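Local coordinates for protein fructosyl amine: oxygen oxidoreductase (Aspergillus fumigatus, PDB 3DJD) that is an FAD-containing fructosamine oxidase that probably oxidises fructosyl amines with molecular oxygen, in a family that also includes sarcosine oxidases, at residues A[99-104]-A[257-262]; A[118-123]-A[150-155]. All coordinates share one frame; numbering follows the deposited sequence.

Interaction 1 (A[99-104]-A[257-262]); sequences SACSQE and IFNIER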
loop_
_atom_site.group_PDB
_atom_site.type_symbol
_atom_site.label_atom_id
_atom_site.label_comp_id
_atom_site.label_asym_id
_atom_site.label_seq_id
_atom_site.Cartn_x
_atom_site.Cartn_y
_atom_site.Cartn_z
ATOM N N SER A 99 16.612 -6.446 7.566
ATOM C CA SER A 99 17.738 -6.042 8.397
ATOM C C SER A 99 17.487 -4.773 9.207
ATOM O O SER A 99 16.475 -4.098 9.047
ATOM C CB SER A 99 19.002 -5.876 7.543
ATOM O OG SER A 99 18.848 -4.856 6.571
ATOM N N ALA A 100 18.452 -4.470 10.073
ATOM C CA ALA A 100 18.379 -3.290 10.946
ATOM C C ALA A 100 19.782 -2.880 11.364
ATOM O O ALA A 100 20.758 -3.571 11.050
ATOM C CB ALA A 100 17.544 -3.584 12.174
ATOM N N CYS A 101 19.865 -1.754 12.071
ATOM C CA CYS A 101 21.156 -1.153 12.459
ATOM C C CYS A 101 21.344 -1.042 13.975
ATOM O O CYS A 101 22.458 -0.813 14.449
ATOM C CB CYS A 101 21.290 0.231 11.844
ATOM S SG CYS A 101 21.559 0.195 10.084
ATOM N N SER A 102 20.249 -1.180 14.713
ATOM C CA SER A 102 20.228 -1.009 16.160
ATOM C C SER A 102 19.461 -2.178 16.755
ATOM O O SER A 102 18.711 -2.850 16.050
ATOM C CB SER A 102 19.535 0.309 16.528
ATOM O OG SER A 102 18.124 0.219 16.351
ATOM N N GLN A 103 19.640 -2.423 18.048
ATOM C CA GLN A 103 18.947 -3.546 18.697
ATOM C C GLN A 103 17.426 -3.350 18.711
ATOM O O GLN A 103 16.670 -4.303 18.516
ATOM C CB GLN A 103 19.483 -3.792 20.118
ATOM C CG GLN A 103 18.950 -5.069 20.776
ATOM C CD GLN A 103 19.325 -6.348 20.017
ATOM O OE1 GLN A 103 20.492 -6.572 19.669
ATOM N NE2 GLN A 103 18.336 -7.202 19.777
ATOM N N GLU A 104 16.996 -2.109 18.937
ATOM C CA GLU A 104 15.586 -1.744 18.858
ATOM C C GLU A 104 14.991 -2.120 17.495
ATOM O O GLU A 104 13.911 -2.707 17.429
ATOM C CB GLU A 104 15.406 -0.247 19.134
ATOM C CG GLU A 104 13.948 0.178 19.307
ATOM C CD GLU A 104 13.776 1.616 19.793
ATOM O OE1 GLU A 104 14.781 2.252 20.204
ATOM O OE2 GLU A 104 12.618 2.105 19.769
ATOM N N ILE A 257 16.303 -5.869 -1.026
ATOM C CA ILE A 257 17.151 -5.447 0.112
ATOM C C ILE A 257 16.352 -4.495 1.012
ATOM O O ILE A 257 15.943 -3.424 0.571
ATOM C CB ILE A 257 18.454 -4.765 -0.384
ATOM C CG1 ILE A 257 19.272 -5.734 -1.266
ATOM C CG2 ILE A 257 19.322 -4.239 0.819
ATOM C CD1 ILE A 257 19.603 -7.042 -0.580
ATOM N N PHE A 258 16.141 -4.886 2.270
ATOM C CA PHE A 258 15.327 -4.065 3.174
ATOM C C PHE A 258 15.977 -3.896 4.544
ATOM O O PHE A 258 16.384 -4.868 5.161
ATOM C CB PHE A 258 13.905 -4.652 3.297
ATOM C CG PHE A 258 13.070 -4.043 4.418
ATOM C CD1 PHE A 258 12.443 -2.821 4.258
ATOM C CD2 PHE A 258 12.916 -4.710 5.625
ATOM C CE1 PHE A 258 11.660 -2.270 5.284
ATOM C CE2 PHE A 258 12.144 -4.158 6.661
ATOM C CZ PHE A 258 11.528 -2.947 6.486
ATOM N N ASN A 259 16.114 -2.638 4.967
ATOM C CA ASN A 259 16.587 -2.312 6.305
ATOM C C ASN A 259 15.530 -1.421 6.954
ATOM O O ASN A 259 15.245 -0.319 6.446
ATOM C CB ASN A 259 17.936 -1.605 6.237
ATOM C CG ASN A 259 18.479 -1.264 7.617
ATOM O OD1 ASN A 259 17.778 -0.667 8.433
ATOM N ND2 ASN A 259 19.719 -1.658 7.884
ATOM N N ILE A 260 14.955 -1.919 8.056
ATOM C CA ILE A 260 13.843 -1.274 8.772
ATOM C C ILE A 260 14.148 0.171 9.228
ATOM O O ILE A 260 13.223 0.943 9.485
ATOM C CB ILE A 260 13.374 -2.165 9.980
ATOM C CG1 ILE A 260 11.946 -1.811 10.444
ATOM C CG2 ILE A 260 14.378 -2.140 11.119
ATOM C CD1 ILE A 260 11.473 -2.623 11.635
ATOM N N GLU A 261 15.435 0.517 9.323
ATOM C CA GLU A 261 15.859 1.852 9.773
ATOM C C GLU A 261 16.484 2.706 8.675
ATOM O O GLU A 261 16.987 3.800 8.948
ATOM C CB GLU A 261 16.836 1.715 10.954
ATOM C CG GLU A 261 16.229 0.947 12.109
ATOM C CD GLU A 261 17.192 0.775 13.283
ATOM O OE1 GLU A 261 17.785 -0.301 13.385
ATOM O OE2 GLU A 261 17.347 1.711 14.097
ATOM N N ARG A 262 16.450 2.216 7.430
ATOM C CA ARG A 262 17.087 2.902 6.333
ATOM C C ARG A 262 16.176 2.978 5.104
ATOM O O ARG A 262 15.991 4.037 4.521
ATOM C CB ARG A 262 18.394 2.185 5.956
ATOM C CG ARG A 262 19.438 2.104 7.083
ATOM C CD ARG A 262 20.141 3.456 7.252
ATOM N NE ARG A 262 21.253 3.368 8.201
ATOM C CZ ARG A 262 21.143 3.539 9.516
ATOM N NH1 ARG A 262 19.964 3.802 10.071
ATOM N NH2 ARG A 262 22.224 3.440 10.285
#

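Interaction 2 (A[118-123]-A[150-155]); sequences DPNLVE and FARSGA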
loop_
_atom_site.group_PDB
_atom_site.type_symbol
_atom_site.label_atom_id
_atom_site.label_comp_id
_atom_site.label_asym_id
_atom_site.label_seq_id
_atom_site.Cartn_x
_atom_site.Cartn_y
_atom_site.Cartn_z
ATOM N N ASP A 118 14.079 -22.649 10.209
ATOM C CA ASP A 118 13.700 -22.439 8.817
ATOM C C ASP A 118 14.937 -22.688 7.952
ATOM O O ASP A 118 15.931 -21.977 8.106
ATOM C CB ASP A 118 13.213 -20.988 8.678
ATOM C CG ASP A 118 12.725 -20.639 7.276
ATOM O OD1 ASP A 118 13.150 -21.271 6.281
ATOM O OD2 ASP A 118 11.923 -19.683 7.172
ATOM N N PRO A 119 14.886 -23.680 7.019
ATOM C CA PRO A 119 16.123 -23.957 6.264
ATOM C C PRO A 119 16.485 -22.812 5.325
ATOM O O PRO A 119 17.619 -22.708 4.869
ATOM C CB PRO A 119 15.776 -25.213 5.444
ATOM C CG PRO A 119 14.294 -25.252 5.360
ATOM C CD PRO A 119 13.758 -24.528 6.581
ATOM N N ASN A 120 15.507 -21.960 5.050
ATOM C CA ASN A 120 15.669 -20.921 4.048
ATOM C C ASN A 120 15.937 -19.554 4.657
ATOM O O ASN A 120 15.853 -18.543 3.959
ATOM C CB ASN A 120 14.439 -20.882 3.145
ATOM C CG ASN A 120 14.310 -22.132 2.318
ATOM O OD1 ASN A 120 15.267 -22.530 1.669
ATOM N ND2 ASN A 120 13.139 -22.762 2.344
ATOM N N LEU A 121 16.266 -19.529 5.943
ATOM C CA LEU A 121 16.580 -18.269 6.634
ATOM C C LEU A 121 17.998 -18.305 7.208
ATOM O O LEU A 121 18.367 -19.243 7.926
ATOM C CB LEU A 121 15.565 -17.992 7.744
ATOM C CG LEU A 121 15.526 -16.583 8.355
ATOM C CD1 LEU A 121 14.905 -15.588 7.379
ATOM C CD2 LEU A 121 14.762 -16.604 9.657
ATOM N N VAL A 122 18.791 -17.294 6.879
ATOM C CA VAL A 122 20.160 -17.193 7.390
ATOM C C VAL A 122 20.385 -15.859 8.121
ATOM O O VAL A 122 19.806 -14.840 7.734
ATOM C CB VAL A 122 21.218 -17.373 6.262
ATOM C CG1 VAL A 122 20.977 -18.669 5.486
ATOM C CG2 VAL A 122 21.209 -16.214 5.307
ATOM N N GLU A 123 21.204 -15.876 9.174
ATOM C CA GLU A 123 21.601 -14.636 9.859
ATOM C C GLU A 123 22.831 -14.025 9.199
ATOM O O GLU A 123 23.773 -14.751 8.835
ATOM C CB GLU A 123 21.892 -14.891 11.344
ATOM C CG GLU A 123 20.720 -15.440 12.129
ATOM C CD GLU A 123 21.075 -15.702 13.590
ATOM O OE1 GLU A 123 21.535 -14.753 14.280
ATOM O OE2 GLU A 123 20.897 -16.856 14.044
ATOM N N PHE A 150 18.277 -13.264 6.045
ATOM C CA PHE A 150 18.017 -13.378 4.621
ATOM C C PHE A 150 17.167 -14.616 4.382
ATOM O O PHE A 150 17.558 -15.717 4.738
ATOM C CB PHE A 150 19.321 -13.443 3.825
ATOM C CG PHE A 150 19.115 -13.578 2.347
ATOM C CD1 PHE A 150 18.605 -12.520 1.604
ATOM C CD2 PHE A 150 19.404 -14.772 1.698
ATOM C CE1 PHE A 150 18.392 -12.646 0.226
ATOM C CE2 PHE A 150 19.187 -14.910 0.320
ATOM C CZ PHE A 150 18.683 -13.832 -0.418
ATOM N N ALA A 151 15.975 -14.416 3.825
ATOM C CA ALA A 151 15.123 -15.507 3.374
ATOM C C ALA A 151 15.435 -15.755 1.890
ATOM O O ALA A 151 15.154 -14.912 1.037
ATOM C CB ALA A 151 13.627 -15.151 3.573
ATOM N N ARG A 152 16.028 -16.911 1.579
ATOM C CA ARG A 152 16.468 -17.198 0.208
ATOM C C ARG A 152 15.313 -17.448 -0.780
ATOM O O ARG A 152 15.508 -17.330 -1.983
ATOM C CB ARG A 152 17.430 -18.400 0.184
ATOM C CG ARG A 152 16.787 -19.661 0.712
ATOM C CD ARG A 152 17.761 -20.840 0.785
ATOM N NE ARG A 152 18.142 -21.310 -0.545
ATOM C CZ ARG A 152 17.444 -22.164 -1.295
ATOM N NH1 ARG A 152 16.282 -22.682 -0.875
ATOM N NH2 ARG A 152 17.923 -22.506 -2.485
ATOM N N SER A 153 14.150 -17.822 -0.255
ATOM C CA SER A 153 12.939 -18.116 -1.044
ATOM C C SER A 153 11.710 -17.911 -0.168
ATOM O O SER A 153 11.827 -17.720 1.054
ATOM C CB SER A 153 12.971 -19.554 -1.593
ATOM O OG SER A 153 12.990 -20.476 -0.511
ATOM N N GLY A 154 10.523 -17.926 -0.786
ATOM C CA GLY A 154 9.274 -17.714 -0.053
ATOM C C GLY A 154 9.068 -16.253 0.303
ATOM O O GLY A 154 8.327 -15.929 1.213
ATOM N N ALA A 155 9.772 -15.380 -0.404
ATOM C CA ALA A 155 9.610 -13.938 -0.267
ATOM C C ALA A 155 10.217 -13.283 -1.488
ATOM O O ALA A 155 11.068 -13.868 -2.158
ATOM C CB ALA A 155 10.292 -13.412 1.033
#

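Interaction 1 (A[99-104]-A[257-262])
One face of the R262 guanidinium is covered by C101 SG, 3.3 Å from R262 NH2. R262 NE forms a salt bridge with E319, and R262 NH1 donates to E261 O, which lies in the guanidinium plane although the nitrogen stands well above the carbonyl plane. I260 N lies over one face of the F258 ring, offset toward the rim. C101 SG also accepts a weak hydrogen bond from N259 ND2; a polarisable sulfur suits a place between an amide N-H and a guanidinium face.

The E261 carboxylate grips segment 99-104 just past its strand. E261 OE1 accepts from C101 N (2.9 Å) above the carboxylate plane and from S102 N (2.9 Å) on the syn side; S102 OG donates to E261 OE2 at 2.8 Å. Extended beyond CG, the glutamate reaches both amides. N259 OD1 takes E261 N in an Asx turn.

The strands pair in parallel: I260 N donates to S99 O (2.8 Å), and F258 O accepts from S99 N and S99 OG. Small A100 lets I260 CG2 approach its CB.

Strand 96-100 lies between strands 256-259 and 147-151; W146 touches S99, C101 and N259, and S102 N-caps helix 103-108, whose L106 meets A100.

Interaction 2 (A[118-123]-A[150-155])
N120 and R152 meet where an antiparallel strand pair, 121-124 with 147-151, opens into loops. L121 and A151 form a non-hydrogen-bonded pair, V122 and F150 the adjoining hydrogen-bonded one. Both backbone groups of V122 are satisfied there: V122 N donates to F150 O at 2.9 Å, and F150 N returns a bond to V122 O at 2.8 Å. R152 N donates to N120 O at 2.9 Å, in the carbonyl plane; that oxygen also receives a CA-H contact from A151. The A151 backbone bonds to L96, and G154 N to D93 OD2.

D118 opens a type I turn, closed by L121 N donating to D118 O. D118 OD1 accepts from N120 N at 2.7 Å on the anti side, somewhat out of the carboxylate plane, which makes an Asx turn; P119, with its fixed phi, fits the turn's second position.

Beta-branched V122 suits a strand; V122 CG2 lies 3.7 Å from F150 CB and close to the plane of the phenyl ring, at its edge. On the other face the A151 methyl lets L121 CD1 settle against it; M98 touches both.

R152 reaches N120 because its flexible chain bends at chi3 (-69°). The amide and guanidinium planes are 27° apart. R152 NH1 meets N120 OD1 at 2.7 Å, from above the carbonyl plane.

Strands 96-100 and 147-151 are neighbours in one mixed sheet and join the two interactions: interaction 1 adds strand 256-259 in parallel to the first, interaction 2 adds strand 121-124 antiparallel to the second. Along the chain, interaction 2 is nested within the loop that interaction 1 closes. Their centres are about 17 Å apart and their nearest atoms about 6 Å, without touching. Interaction 1 is partly buried, with the F258 side chain about 7 Å from the bound FAD and about 6 Å from the side chain of V54, an FAD-binding residue. Interaction 2 lies at the surface, with the A151 side chain about 10 Å from that of V54.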